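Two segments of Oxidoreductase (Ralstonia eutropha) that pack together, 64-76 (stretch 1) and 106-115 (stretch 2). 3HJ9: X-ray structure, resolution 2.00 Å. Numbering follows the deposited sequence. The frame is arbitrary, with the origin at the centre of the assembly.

Stretch 1 (64-76) QLSELLWAAAGVN
Stretch 2 (106-115) RYDPVHHCLE

The centre of the contact is Leu69 on the Tyr107 ring. Leu69 lies in the helix that enters stretch 1 at Gln64, Tyr107 in strand 106-108. Their axes approach to 9.9 Å and cross at -76°. The CA atoms of Leu69 and Tyr107 are 7.3 Å apart, and both CB atoms point toward the other stretch. Leu69 CB sits over one face of the Tyr107 ring, 3.9 Å from the centroid, a CH-pi contact. Tyr107 is t (chi2 66°). Leu69 is m,t, and its CD1 meets Leu114 CD2, also m,t, at 3.6 Å. One helical turn earlier, Leu65 (t,p) brings its CD2 to 4.0 Å from Leu114 CD1. All three leucines are buried, as suits apolar side chains.

Toward the other end of the helix, Ala73 CB lies at the ring edge, 3.6 Å from Tyr107 CD2. The small methyl fits close there. Ala73 O is 3.3 Å from Pro109 CG.

The chain then extends through Gly74 (phi/psi -73/162), whose CA is 5.0 Å from Pro109 CA. A CB on Gly74 would clash with Trp70 CD1. Val75 (t) begins a strand at -82/126, and its CG2 packs 4.0 Å from Pro109 CB. Trp70 (t, chi2 83°) sets its CB sideways to stretch 2; Trp70 NE1 donates to Val75 O at 2.9 Å, tying helix to strand.

In stretch 2, Asp108 N hydrogen-bonds Cys113 O at 2.8 Å. Between them, His112 has positive phi (46/59) and is t (chi2 56°). Its CB points toward stretch 1.

The polar edge uses both ring nitrogens of His112. His112 NE2 donates to Ser66 OG at 2.7 Å, the one direct hydrogen bond between the stretches; Ser66 is t. His112 ND1 and Tyr107 OH are hydrogen-bonded at 2.6 Å. A water bridges the stretches: its O accepts from Val75 N (3.0 Å), donates to Pro109 O (2.6 Å) and hydrogen-bonds Tyr107 OH (2.8 Å). The contact buries 473 Å².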

# COMPACT_ATOMS: atom_id res chain seq x y z
N GLN A 64 4.96 14.07 -16.00
CA GLN A 64 5.29 13.29 -14.83
C GLN A 64 4.32 13.56 -13.70
O GLN A 64 3.91 12.61 -13.04
CB GLN A 64 6.73 13.46 -14.37
CG GLN A 64 7.74 12.75 -15.24
CD GLN A 64 9.14 12.75 -14.64
OE1 GLN A 64 9.44 13.52 -13.72
NE2 GLN A 64 10.02 11.88 -15.17
N LEU A 65 3.97 14.82 -13.45
CA LEU A 65 2.96 15.11 -12.41
C LEU A 65 1.66 14.34 -12.70
O LEU A 65 1.07 13.72 -11.81
CB LEU A 65 2.67 16.60 -12.33
CG LEU A 65 1.69 17.11 -11.27
CD1 LEU A 65 2.11 16.68 -9.85
CD2 LEU A 65 1.59 18.66 -11.42
N SER A 66 1.26 14.34 -13.97
CA SER A 66 0.06 13.65 -14.43
C SER A 66 0.09 12.16 -14.18
O SER A 66 -0.84 11.61 -13.58
CB SER A 66 -0.16 13.91 -15.92
OG SER A 66 -1.18 13.10 -16.46
N GLU A 67 1.15 11.51 -14.65
CA GLU A 67 1.31 10.06 -14.49
C GLU A 67 1.41 9.61 -13.02
O GLU A 67 0.83 8.60 -12.65
CB GLU A 67 2.46 9.54 -15.35
CG GLU A 67 2.18 9.67 -16.85
CD GLU A 67 3.30 9.19 -17.73
OE1 GLU A 67 4.45 9.06 -17.24
OE2 GLU A 67 3.03 8.92 -18.92
N LEU A 68 2.09 10.39 -12.19
CA LEU A 68 2.24 10.15 -10.74
C LEU A 68 0.87 10.16 -10.06
O LEU A 68 0.52 9.21 -9.29
CB LEU A 68 3.10 11.26 -10.10
CG LEU A 68 3.22 11.34 -8.58
CD1 LEU A 68 3.90 10.06 -8.02
CD2 LEU A 68 3.93 12.64 -8.15
N LEU A 69 0.12 11.23 -10.31
CA LEU A 69 -1.22 11.38 -9.76
C LEU A 69 -2.13 10.24 -10.24
O LEU A 69 -2.82 9.69 -9.43
CB LEU A 69 -1.82 12.77 -10.02
CG LEU A 69 -1.15 13.89 -9.22
CD1 LEU A 69 -1.59 15.22 -9.75
CD2 LEU A 69 -1.45 13.79 -7.72
N TRP A 70 -2.09 9.92 -11.53
CA TRP A 70 -2.88 8.80 -12.08
C TRP A 70 -2.47 7.45 -11.44
O TRP A 70 -3.35 6.62 -11.11
CB TRP A 70 -2.78 8.76 -13.59
CG TRP A 70 -3.60 7.67 -14.15
CD1 TRP A 70 -4.93 7.70 -14.42
CD2 TRP A 70 -3.14 6.37 -14.48
NE1 TRP A 70 -5.35 6.48 -14.90
CE2 TRP A 70 -4.26 5.64 -14.94
CE3 TRP A 70 -1.89 5.75 -14.42
CZ2 TRP A 70 -4.17 4.31 -15.36
CZ3 TRP A 70 -1.78 4.42 -14.85
CH2 TRP A 70 -2.92 3.72 -15.32
N ALA A 71 -1.16 7.21 -11.33
CA ALA A 71 -0.62 6.01 -10.69
C ALA A 71 -1.21 5.91 -9.28
O ALA A 71 -1.86 4.89 -8.96
CB ALA A 71 0.94 6.01 -10.66
N ALA A 72 -1.12 7.00 -8.51
CA ALA A 72 -1.62 7.00 -7.11
C ALA A 72 -3.13 6.89 -6.94
O ALA A 72 -3.62 6.08 -6.13
CB ALA A 72 -1.09 8.22 -6.34
N ALA A 73 -3.89 7.65 -7.75
CA ALA A 73 -5.35 7.80 -7.52
C ALA A 73 -6.26 7.77 -8.74
O ALA A 73 -7.45 8.01 -8.58
CB ALA A 73 -5.54 9.17 -6.83
N GLY A 74 -5.72 7.47 -9.92
CA GLY A 74 -6.42 7.61 -11.15
C GLY A 74 -7.50 6.59 -11.43
O GLY A 74 -7.53 5.53 -10.78
N VAL A 75 -8.37 6.94 -12.38
CA VAL A 75 -9.41 6.04 -12.89
C VAL A 75 -8.73 5.14 -13.93
O VAL A 75 -8.09 5.63 -14.84
CB VAL A 75 -10.58 6.80 -13.51
CG1 VAL A 75 -11.55 5.86 -14.32
CG2 VAL A 75 -11.32 7.61 -12.40
N ASN A 76 -8.85 3.84 -13.77
CA ASN A 76 -8.28 2.86 -14.75
C ASN A 76 -9.35 2.08 -15.48
O ASN A 76 -9.03 1.39 -16.43
CB ASN A 76 -7.21 1.95 -14.10
CG ASN A 76 -7.74 1.03 -13.01
OD1 ASN A 76 -8.92 1.02 -12.65
ND2 ASN A 76 -6.85 0.22 -12.48
N ARG A 106 -6.28 19.62 -4.80
CA ARG A 106 -6.91 18.31 -4.65
C ARG A 106 -6.98 17.70 -6.06
O ARG A 106 -7.46 18.35 -7.01
CB ARG A 106 -8.31 18.37 -4.04
CG ARG A 106 -8.86 16.98 -3.67
CD ARG A 106 -10.20 17.07 -3.01
NE ARG A 106 -11.20 17.65 -3.90
CZ ARG A 106 -12.40 18.11 -3.53
NH1 ARG A 106 -12.83 18.05 -2.26
NH2 ARG A 106 -13.21 18.62 -4.46
N TYR A 107 -6.50 16.47 -6.18
CA TYR A 107 -6.58 15.71 -7.41
C TYR A 107 -7.98 15.14 -7.57
O TYR A 107 -8.47 14.47 -6.67
CB TYR A 107 -5.55 14.59 -7.42
CG TYR A 107 -5.65 13.71 -8.63
CD1 TYR A 107 -5.38 14.20 -9.90
CD2 TYR A 107 -6.01 12.35 -8.51
CE1 TYR A 107 -5.47 13.36 -11.05
CE2 TYR A 107 -6.08 11.51 -9.65
CZ TYR A 107 -5.82 12.03 -10.91
OH TYR A 107 -5.91 11.23 -12.01
N ASP A 108 -8.61 15.41 -8.71
CA ASP A 108 -9.92 14.91 -9.07
C ASP A 108 -9.65 13.77 -10.08
O ASP A 108 -9.32 14.06 -11.23
CB ASP A 108 -10.75 16.03 -9.68
CG ASP A 108 -12.10 15.59 -10.17
OD1 ASP A 108 -12.49 14.41 -10.08
OD2 ASP A 108 -12.80 16.47 -10.67
N PRO A 109 -9.83 12.50 -9.68
CA PRO A 109 -9.58 11.39 -10.63
C PRO A 109 -10.49 11.27 -11.82
O PRO A 109 -10.01 10.96 -12.89
CB PRO A 109 -9.75 10.16 -9.75
CG PRO A 109 -9.45 10.62 -8.39
CD PRO A 109 -10.09 11.96 -8.33
N VAL A 110 -11.79 11.55 -11.65
CA VAL A 110 -12.77 11.41 -12.72
C VAL A 110 -12.47 12.37 -13.89
O VAL A 110 -12.67 11.99 -15.04
CB VAL A 110 -14.23 11.57 -12.17
CG1 VAL A 110 -15.26 11.65 -13.31
CG2 VAL A 110 -14.54 10.43 -11.17
N HIS A 111 -11.98 13.58 -13.58
CA HIS A 111 -11.63 14.59 -14.58
C HIS A 111 -10.14 14.79 -14.79
O HIS A 111 -9.75 15.61 -15.63
CB HIS A 111 -12.30 15.93 -14.23
CG HIS A 111 -13.79 15.85 -14.15
ND1 HIS A 111 -14.59 15.86 -15.27
CD2 HIS A 111 -14.62 15.71 -13.09
CE1 HIS A 111 -15.85 15.75 -14.91
NE2 HIS A 111 -15.89 15.66 -13.59
N HIS A 112 -9.31 14.04 -14.06
CA HIS A 112 -7.87 14.06 -14.13
C HIS A 112 -7.34 15.49 -14.16
O HIS A 112 -6.74 15.92 -15.13
CB HIS A 112 -7.38 13.21 -15.31
CG HIS A 112 -5.90 12.98 -15.33
ND1 HIS A 112 -5.22 12.42 -14.27
CD2 HIS A 112 -4.97 13.21 -16.29
CE1 HIS A 112 -3.94 12.35 -14.56
NE2 HIS A 112 -3.76 12.82 -15.78
N CYS A 113 -7.66 16.23 -13.12
CA CYS A 113 -7.18 17.58 -12.96
C CYS A 113 -6.99 17.89 -11.49
O CYS A 113 -7.45 17.13 -10.63
CB CYS A 113 -8.16 18.55 -13.60
SG CYS A 113 -9.71 18.54 -12.77
N LEU A 114 -6.34 19.02 -11.25
CA LEU A 114 -6.05 19.57 -9.92
C LEU A 114 -6.93 20.82 -9.66
O LEU A 114 -7.01 21.69 -10.49
CB LEU A 114 -4.56 19.94 -9.84
CG LEU A 114 -3.52 18.80 -9.90
CD1 LEU A 114 -2.09 19.37 -10.05
CD2 LEU A 114 -3.66 17.97 -8.68
N GLU A 115 -7.61 20.85 -8.52
CA GLU A 115 -8.50 21.94 -8.10
C GLU A 115 -7.85 22.60 -6.89
O GLU A 115 -7.44 21.91 -5.96
CB GLU A 115 -9.86 21.38 -7.69
CG GLU A 115 -10.62 20.72 -8.82
CD GLU A 115 -12.03 20.19 -8.41
OE1 GLU A 115 -13.02 20.57 -9.09
OE2 GLU A 115 -12.17 19.42 -7.41
O HOH W 1 -7.77 9.71 -13.37